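Side-chain contacts in alginate biosynthesis protein AlgX (Pseudomonas aeruginosa, PDB 4KNC), which takes part in O-acetylation of the exopolysaccharide alginate and protects the polymer from degradation as it crosses the periplasm: residues Glu80-Tyr85 with Lys161-Thr166; Glu165-Val170 with Glu257-Asp262; Leu413-Glu418 with Val429-Cys434. One frame throughout, in Å; residues are numbered along the deposited sequence.

Interaction 1 (Glu80-Tyr85 with Lys161-Thr166)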
loop_
_atom_site.group_PDB
_atom_site.type_symbol
_atom_site.label_atom_id
_atom_site.label_comp_id
_atom_site.label_asym_id
_atom_site.label_seq_id
_atom_site.Cartn_x
_atom_site.Cartn_y
_atom_site.Cartn_z
ATOM N N GLU A 80 11.362 -4.217 11.531
ATOM C CA GLU A 80 11.607 -5.200 10.479
ATOM C C GLU A 80 10.459 -5.116 9.483
ATOM O O GLU A 80 9.302 -4.977 9.885
ATOM C CB GLU A 80 11.659 -6.615 11.067
ATOM C CG GLU A 80 12.772 -6.861 12.065
ATOM C CD GLU A 80 14.104 -7.139 11.394
ATOM O OE1 GLU A 80 14.118 -7.532 10.206
ATOM O OE2 GLU A 80 15.141 -6.960 12.049
ATOM N N LEU A 81 10.764 -5.225 8.195
ATOM C CA LEU A 81 9.735 -5.127 7.167
ATOM C C LEU A 81 9.397 -6.483 6.528
ATOM O O LEU A 81 10.283 -7.217 6.092
ATOM C CB LEU A 81 10.149 -4.113 6.087
ATOM C CG LEU A 81 9.123 -3.834 4.977
ATOM C CD1 LEU A 81 7.856 -3.235 5.557
ATOM C CD2 LEU A 81 9.712 -2.911 3.924
ATOM N N VAL A 82 8.106 -6.805 6.490
ATOM C CA VAL A 82 7.612 -7.972 5.779
ATOM C C VAL A 82 6.731 -7.497 4.626
ATOM O O VAL A 82 5.801 -6.715 4.844
ATOM C CB VAL A 82 6.773 -8.870 6.717
ATOM C CG1 VAL A 82 6.089 -9.988 5.936
ATOM C CG2 VAL A 82 7.642 -9.445 7.830
ATOM N N VAL A 83 7.019 -7.942 3.402
ATOM C CA VAL A 83 6.156 -7.594 2.270
ATOM C C VAL A 83 5.301 -8.789 1.830
ATOM O O VAL A 83 5.804 -9.894 1.592
ATOM C CB VAL A 83 6.930 -6.961 1.054
ATOM C CG1 VAL A 83 6.123 -7.073 -0.227
ATOM C CG2 VAL A 83 7.270 -5.489 1.310
ATOM N N VAL A 84 3.994 -8.565 1.768
ATOM C CA VAL A 84 3.078 -9.548 1.227
ATOM C C VAL A 84 2.761 -9.156 -0.210
ATOM O O VAL A 84 2.000 -8.219 -0.460
ATOM C CB VAL A 84 1.812 -9.637 2.063
ATOM C CG1 VAL A 84 0.736 -10.445 1.312
ATOM C CG2 VAL A 84 2.144 -10.282 3.432
ATOM N N TYR A 85 3.386 -9.856 -1.148
ATOM C CA TYR A 85 3.282 -9.556 -2.566
ATOM C C TYR A 85 2.207 -10.473 -3.132
ATOM O O TYR A 85 2.493 -11.606 -3.529
ATOM C CB TYR A 85 4.629 -9.852 -3.224
ATOM C CG TYR A 85 4.883 -9.269 -4.611
ATOM C CD1 TYR A 85 4.685 -7.910 -4.883
ATOM C CD2 TYR A 85 5.382 -10.073 -5.634
ATOM C CE1 TYR A 85 4.963 -7.379 -6.147
ATOM C CE2 TYR A 85 5.661 -9.553 -6.899
ATOM C CZ TYR A 85 5.444 -8.214 -7.146
ATOM O OH TYR A 85 5.720 -7.722 -8.394
ATOM N N LYS A 161 -1.451 -18.286 6.693
ATOM C CA LYS A 161 -0.692 -19.403 7.266
ATOM C C LYS A 161 0.813 -19.314 6.887
ATOM O O LYS A 161 1.710 -19.394 7.755
ATOM C CB LYS A 161 -1.312 -20.739 6.840
ATOM C CG LYS A 161 -0.853 -21.925 7.659
ATOM C CD LYS A 161 -1.697 -23.151 7.349
ATOM C CE LYS A 161 -3.176 -22.845 7.512
ATOM N N ILE A 162 1.074 -19.082 5.597
ATOM C CA ILE A 162 2.442 -18.892 5.118
ATOM C C ILE A 162 3.108 -17.632 5.702
ATOM O O ILE A 162 4.268 -17.682 6.190
ATOM C CB ILE A 162 2.490 -18.889 3.581
ATOM C CG1 ILE A 162 2.099 -20.269 3.051
ATOM C CG2 ILE A 162 3.885 -18.511 3.072
ATOM C CD1 ILE A 162 2.036 -20.339 1.531
ATOM N N VAL A 163 2.378 -16.513 5.693
ATOM C CA VAL A 163 2.954 -15.278 6.249
ATOM C C VAL A 163 3.359 -15.470 7.717
ATOM O O VAL A 163 4.442 -15.047 8.137
ATOM C CB VAL A 163 2.012 -14.050 6.128
ATOM C CG1 VAL A 163 2.685 -12.816 6.742
ATOM C CG2 VAL A 163 1.653 -13.789 4.672
ATOM N N ALA A 164 2.483 -16.130 8.480
ATOM C CA ALA A 164 2.729 -16.440 9.881
ATOM C C ALA A 164 4.037 -17.208 10.030
ATOM O O ALA A 164 4.846 -16.915 10.935
ATOM C CB ALA A 164 1.582 -17.243 10.465
ATOM N N GLU A 165 4.252 -18.184 9.144
ATOM C CA GLU A 165 5.542 -18.881 9.202
ATOM C C GLU A 165 6.711 -17.920 9.008
ATOM O O GLU A 165 7.690 -18.000 9.741
ATOM C CB GLU A 165 5.602 -20.061 8.237
ATOM C CG GLU A 165 4.668 -21.180 8.676
ATOM C CD GLU A 165 4.936 -21.599 10.116
ATOM O OE1 GLU A 165 6.069 -22.062 10.381
ATOM O OE2 GLU A 165 4.034 -21.449 10.980
ATOM N N THR A 166 6.607 -16.983 8.064
ATOM C CA THR A 166 7.676 -15.963 7.968
ATOM C C THR A 166 7.829 -15.098 9.241
ATOM O O THR A 166 8.947 -14.838 9.690
ATOM C CB THR A 166 7.515 -15.057 6.723
ATOM O OG1 THR A 166 7.767 -15.821 5.548
ATOM C CG2 THR A 166 8.493 -13.893 6.749
#
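Val163 meets two strand residues, Val84 and Val82, through purely apolar contacts. The closer is between Val84 CG2 and Val163 CG2, 3.8 Å apart, where the two branched side chains cross at about a right angle. Val163 puts CG1 anti to its backbone N (chi1 179°), which leaves CG2 beside that N for Val84. CG1 is directed at Val82 instead, with a looser 4.5 Å gap between Val163 CG1 and Val82 CG1. One turn on, Thr166 turns its CB toward the strand near Val82; the CA atoms of Val82 and Thr166 are 8.3 Å apart, against 7.6 Å for those of Val84 and Val163. The contact is that of helix 153-169 packed on one face of the parallel sheet of the SGNH hydrolase-like α/β domain, at one of its two outermost strands. Val83 and Tyr85 lie on the other face, packed against helix 107-123. Polar groups make no bond between the two segments and are satisfied within the helix and within the sheet: Glu165 N donates to Lys161 O (3.1 Å) inside the helix, while the backbone of Val82 pairs with Leu294 and Trp296 of the adjacent strand.

Interaction 2 (Glu165-Val170 with Glu257-Asp262)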
loop_
_atom_site.group_PDB
_atom_site.type_symbol
_atom_site.label_atom_id
_atom_site.label_comp_id
_atom_site.label_asym_id
_atom_site.label_seq_id
_atom_site.Cartn_x
_atom_site.Cartn_y
_atom_site.Cartn_z
ATOM N N GLU A 165 4.252 -18.184 9.144
ATOM C CA GLU A 165 5.542 -18.881 9.202
ATOM C C GLU A 165 6.711 -17.920 9.008
ATOM O O GLU A 165 7.690 -18.000 9.741
ATOM C CB GLU A 165 5.602 -20.061 8.237
ATOM C CG GLU A 165 4.668 -21.180 8.676
ATOM C CD GLU A 165 4.936 -21.599 10.116
ATOM O OE1 GLU A 165 6.069 -22.062 10.381
ATOM O OE2 GLU A 165 4.034 -21.449 10.980
ATOM N N THR A 166 6.607 -16.983 8.064
ATOM C CA THR A 166 7.676 -15.963 7.968
ATOM C C THR A 166 7.829 -15.098 9.241
ATOM O O THR A 166 8.947 -14.838 9.690
ATOM C CB THR A 166 7.515 -15.057 6.723
ATOM O OG1 THR A 166 7.767 -15.821 5.548
ATOM C CG2 THR A 166 8.493 -13.893 6.749
ATOM N N LEU A 167 6.711 -14.665 9.824
ATOM C CA LEU A 167 6.742 -13.829 11.025
ATOM C C LEU A 167 7.534 -14.498 12.139
ATOM O O LEU A 167 8.311 -13.847 12.844
ATOM C CB LEU A 167 5.334 -13.528 11.532
ATOM C CG LEU A 167 4.434 -12.710 10.619
ATOM C CD1 LEU A 167 3.089 -12.487 11.300
ATOM C CD2 LEU A 167 5.112 -11.378 10.280
ATOM N N LYS A 168 7.332 -15.802 12.291
ATOM C CA LYS A 168 8.060 -16.538 13.317
ATOM C C LYS A 168 9.584 -16.505 13.148
ATOM O O LYS A 168 10.306 -16.699 14.118
ATOM C CB LYS A 168 7.546 -17.980 13.417
ATOM C CG LYS A 168 6.131 -18.063 14.008
ATOM C CD LYS A 168 5.570 -19.475 13.907
ATOM C CE LYS A 168 4.166 -19.571 14.481
ATOM N NZ LYS A 168 3.528 -20.881 14.123
ATOM N N GLN A 169 10.072 -16.244 11.935
ATOM C CA GLN A 169 11.522 -16.170 11.683
ATOM C C GLN A 169 12.109 -14.792 11.991
ATOM O O GLN A 169 13.333 -14.623 12.064
ATOM C CB GLN A 169 11.845 -16.491 10.213
ATOM C CG GLN A 169 11.475 -17.899 9.737
ATOM C CD GLN A 169 11.438 -18.003 8.215
ATOM O OE1 GLN A 169 11.755 -17.045 7.501
ATOM N NE2 GLN A 169 11.031 -19.164 7.712
ATOM N N VAL A 170 11.243 -13.800 12.138
ATOM C CA VAL A 170 11.698 -12.417 12.249
ATOM C C VAL A 170 12.380 -12.149 13.591
ATOM O O VAL A 170 11.825 -12.460 14.640
ATOM C CB VAL A 170 10.535 -11.421 12.007
ATOM C CG1 VAL A 170 11.011 -9.992 12.101
ATOM C CG2 VAL A 170 9.922 -11.661 10.647
ATOM N N GLU A 257 -4.433 -15.711 14.274
ATOM C CA GLU A 257 -4.718 -17.096 14.596
ATOM C C GLU A 257 -3.467 -17.940 14.401
ATOM O O GLU A 257 -3.065 -18.678 15.294
ATOM C CB GLU A 257 -5.866 -17.662 13.748
ATOM C CG GLU A 257 -6.080 -19.129 14.045
ATOM C CD GLU A 257 -7.093 -19.804 13.152
ATOM O OE1 GLU A 257 -7.795 -19.109 12.378
ATOM O OE2 GLU A 257 -7.179 -21.049 13.236
ATOM N N PHE A 258 -2.835 -17.800 13.244
ATOM C CA PHE A 258 -1.666 -18.627 12.944
ATOM C C PHE A 258 -0.345 -18.157 13.560
ATOM O O PHE A 258 0.583 -18.937 13.633
ATOM C CB PHE A 258 -1.508 -18.812 11.434
ATOM C CG PHE A 258 -2.712 -19.441 10.793
ATOM C CD1 PHE A 258 -3.146 -20.692 11.200
ATOM C CD2 PHE A 258 -3.413 -18.782 9.803
ATOM C CE1 PHE A 258 -4.260 -21.276 10.619
ATOM C CE2 PHE A 258 -4.526 -19.362 9.217
ATOM C CZ PHE A 258 -4.952 -20.609 9.628
ATOM N N SER A 259 -0.257 -16.902 13.995
ATOM C CA SER A 259 0.995 -16.398 14.575
ATOM C C SER A 259 0.954 -16.331 16.092
ATOM O O SER A 259 1.988 -16.393 16.728
ATOM C CB SER A 259 1.359 -15.016 14.031
ATOM O OG SER A 259 0.547 -14.012 14.625
ATOM N N GLY A 260 -0.236 -16.188 16.671
ATOM C CA GLY A 260 -0.344 -16.037 18.113
ATOM C C GLY A 260 -0.088 -14.610 18.591
ATOM O O GLY A 260 -0.063 -14.349 19.786
ATOM N N ALA A 261 0.096 -13.678 17.663
ATOM C CA ALA A 261 0.370 -12.284 18.025
ATOM C C ALA A 261 -0.751 -11.355 17.589
ATOM O O ALA A 261 -1.393 -11.606 16.564
ATOM C CB ALA A 261 1.668 -11.831 17.390
ATOM N N ASP A 262 -0.969 -10.281 18.355
ATOM C CA ASP A 262 -1.860 -9.185 17.942
ATOM C C ASP A 262 -1.381 -8.500 16.658
ATOM O O ASP A 262 -0.192 -8.237 16.480
ATOM C CB ASP A 262 -1.995 -8.129 19.048
ATOM C CG ASP A 262 -3.072 -8.477 20.069
ATOM O OD1 ASP A 262 -4.064 -9.124 19.686
ATOM O OD2 ASP A 262 -2.934 -8.107 21.252
#
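Ser259, Lys168 and Leu167 bury most of the surface here, at a place where the last turns of two helices come together; the CA atoms of Lys168 and Ser259 are 7.2 Å apart. Ser259 offers its methylene rather than its hydroxyl: CB lies 4.1 Å from Leu167 CD1. With chi1 at 76°, OG sits between the backbone N and the carbonyl carbon, turned back to its own chain. There it accepts from Ala261 N at 3.1 Å with an N-H...O angle of 159°, an ST turn, and it also donates a hydrogen bond to Leu255 O one helical turn earlier, so the buried hydroxyl is gripped from both directions along the chain. Gly260, with a positive phi, takes the backbone out of the helix within this turn.

Lys168 lies across the end of helix 251-259 as an extended chain. Its NZ is 3.6 Å from Phe258 O, too far to count as a hydrogen bond, and CE is nearly as close to that oxygen at 3.7 Å. What does hold the ammonium is Glu165, whose OE2 meets NZ at 3.2 Å on the syn side, 17° out of the carboxylate plane. A positive charge beside carbonyls at a helix C-terminus would probably be favourable.

Leu167 comes from the inner side of its helix, where it also packs on Val82, Ile293 and Ile295. Phe258 leads its ring away to Arg157 and Lys161, and its CB packs on Ala164. Helix 153-169 packs by its inner side on strands 80-85 and 293-298 and flanks helix 251-259, while helix 251-259 itself is the crossover of a β-α-β unit joining strands 237-240 and 263-265 of the parallel sheet.

Interaction 3 (Leu413-Glu418 with Val429-Cys434)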
loop_
_atom_site.group_PDB
_atom_site.type_symbol
_atom_site.label_atom_id
_atom_site.label_comp_id
_atom_site.label_asym_id
_atom_site.label_seq_id
_atom_site.Cartn_x
_atom_site.Cartn_y
_atom_site.Cartn_z
ATOM N N LEU A 413 14.730 28.894 -1.483
ATOM C CA LEU A 413 14.266 30.263 -1.389
ATOM C C LEU A 413 12.826 30.320 -0.903
ATOM O O LEU A 413 12.513 31.052 0.035
ATOM C CB LEU A 413 14.371 30.981 -2.726
ATOM C CG LEU A 413 13.627 32.316 -2.641
ATOM C CD1 LEU A 413 14.459 33.357 -1.876
ATOM C CD2 LEU A 413 13.234 32.810 -4.010
ATOM N N SER A 414 11.938 29.555 -1.529
ATOM C CA SER A 414 10.539 29.628 -1.097
ATOM C C SER A 414 9.700 28.363 -1.274
ATOM O O SER A 414 10.008 27.494 -2.087
ATOM C CB SER A 414 9.827 30.817 -1.761
ATOM O OG SER A 414 9.332 30.456 -3.034
ATOM N N LEU A 415 8.639 28.280 -0.476
ATOM C CA LEU A 415 7.602 27.285 -0.656
ATOM C C LEU A 415 6.261 27.986 -0.845
ATOM O O LEU A 415 5.885 28.855 -0.045
ATOM C CB LEU A 415 7.519 26.333 0.539
ATOM C CG LEU A 415 6.260 25.447 0.542
ATOM C CD1 LEU A 415 6.282 24.451 -0.605
ATOM C CD2 LEU A 415 6.070 24.723 1.872
ATOM N N GLU A 416 5.550 27.585 -1.898
ATOM C CA GLU A 416 4.265 28.155 -2.260
ATOM C C GLU A 416 3.238 27.048 -2.374
ATOM O O GLU A 416 3.565 25.928 -2.770
ATOM C CB GLU A 416 4.352 28.866 -3.613
ATOM C CG GLU A 416 5.270 30.066 -3.657
ATOM C CD GLU A 416 5.342 30.685 -5.048
ATOM O OE1 GLU A 416 5.686 31.881 -5.152
ATOM O OE2 GLU A 416 5.055 29.977 -6.038
ATOM N N ILE A 417 1.986 27.363 -2.066
ATOM C CA ILE A 417 0.948 26.344 -2.101
ATOM C C ILE A 417 -0.285 26.738 -2.923
ATOM O O ILE A 417 -0.975 27.704 -2.611
ATOM C CB ILE A 417 0.541 25.917 -0.675
ATOM C CG1 ILE A 417 1.716 25.209 0.001
ATOM C CG2 ILE A 417 -0.698 25.022 -0.715
ATOM C CD1 ILE A 417 1.390 24.589 1.327
ATOM N N GLU A 418 -0.554 25.974 -3.975
ATOM C CA GLU A 418 -1.755 26.187 -4.777
ATOM C C GLU A 418 -2.995 25.716 -4.006
ATOM O O GLU A 418 -3.038 24.582 -3.528
ATOM C CB GLU A 418 -1.642 25.430 -6.104
ATOM C CG GLU A 418 -2.710 25.773 -7.127
ATOM C CD GLU A 418 -2.396 27.049 -7.884
ATOM O OE1 GLU A 418 -1.264 27.179 -8.399
ATOM O OE2 GLU A 418 -3.280 27.927 -7.960
ATOM N N VAL A 429 -3.376 26.956 6.322
ATOM C CA VAL A 429 -2.324 25.949 6.252
ATOM C C VAL A 429 -1.116 26.366 7.080
ATOM O O VAL A 429 -0.791 27.561 7.183
ATOM C CB VAL A 429 -1.918 25.639 4.786
ATOM C CG1 VAL A 429 -1.200 26.825 4.155
ATOM C CG2 VAL A 429 -1.061 24.386 4.720
ATOM N N GLN A 430 -0.474 25.372 7.690
ATOM C CA GLN A 430 0.701 25.582 8.527
ATOM C C GLN A 430 1.905 24.848 7.941
ATOM O O GLN A 430 1.901 23.627 7.839
ATOM C CB GLN A 430 0.416 25.082 9.950
ATOM C CG GLN A 430 1.643 24.623 10.744
ATOM C CD GLN A 430 2.568 25.764 11.116
ATOM O OE1 GLN A 430 2.121 26.879 11.378
ATOM N NE2 GLN A 430 3.867 25.489 11.145
ATOM N N ALA A 431 2.943 25.579 7.557
ATOM C CA ALA A 431 4.114 24.913 6.989
ATOM C C ALA A 431 5.406 25.178 7.756
ATOM O O ALA A 431 5.589 26.236 8.357
ATOM C CB ALA A 431 4.277 25.276 5.525
ATOM N N SER A 432 6.303 24.202 7.713
ATOM C CA SER A 432 7.558 24.273 8.439
ATOM C C SER A 432 8.643 23.489 7.718
ATOM O O SER A 432 8.370 22.481 7.068
ATOM C CB SER A 432 7.380 23.741 9.861
ATOM O OG SER A 432 6.519 24.591 10.599
ATOM N N ILE A 433 9.874 23.965 7.846
ATOM C CA ILE A 433 11.014 23.373 7.163
ATOM C C ILE A 433 12.076 23.066 8.202
ATOM O O ILE A 433 12.434 23.932 8.999
ATOM C CB ILE A 433 11.608 24.362 6.134
ATOM C CG1 ILE A 433 10.697 24.464 4.914
ATOM C CG2 ILE A 433 12.993 23.928 5.689
ATOM C CD1 ILE A 433 10.714 23.239 4.066
ATOM N N CYS A 434 12.583 21.840 8.192
ATOM C CA CYS A 434 13.539 21.422 9.207
ATOM C C CYS A 434 14.725 20.650 8.651
ATOM O O CYS A 434 14.678 20.068 7.551
ATOM C CB CYS A 434 12.856 20.578 10.291
ATOM S SG CYS A 434 12.087 19.055 9.670
#
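Leu415 and Ile417 of one strand reach across to Ala431 and Val429 of another, and these two pairs account for the direct contacts. Along the first strand, Leu413 and Ser414 come before them; both face Trp374 of the neighbouring strand, a classic beta bulge. Leu415 follows with its CB directed at the second strand. Its CG stands anti to the backbone N (chi1 168°), and CD2 ends 4.1 Å from Ala431 CB, a long side chain set over a short one. Glu416 points the other way, where OE2 makes a weak hydrogen bond to Trp374 NE1. Ile417 returns inward: CG1 lies anti to the carbonyl carbon and CD1 meets Val429 CG2 tip to tip at 4.2 Å. The CA atoms stand 8.7 Å apart for Leu415 and Ala431 and 9.0 Å for Ile417 and Val429, so the strands belong to different layers, as in the β-sandwich of a carbohydrate-binding module. One antiparallel sheet places strand 412-418 between strands 338-343 and 368-375; the facing one, which carries Cys434 of the disulfide to Cys321, places strand 428-435 between 326-333 and 355-361.

Interactions 1 and 2 are neighbours in the SGNH hydrolase-like domain, with centres 8 Å apart. Both use helix 153-169 and share Glu165 and Thr166: interaction 1 closes on the stretch where interaction 2 opens, so one helix bridges from strand 80-85 to helix 251-259. They also touch directly, Ala164 CB lying 3.6 Å from Phe258 CB. Interaction 3 comes later in the chain, in the carbohydrate-binding module, with its centre about 39 Å from that of interaction 1 and 43 Å from that of interaction 2, on the opposite side of the chain's centre. Interactions 1 and 3 are buried contacts, one in each domain, interaction 2 is only partly buried, and all lie away from the inferred catalytic residues.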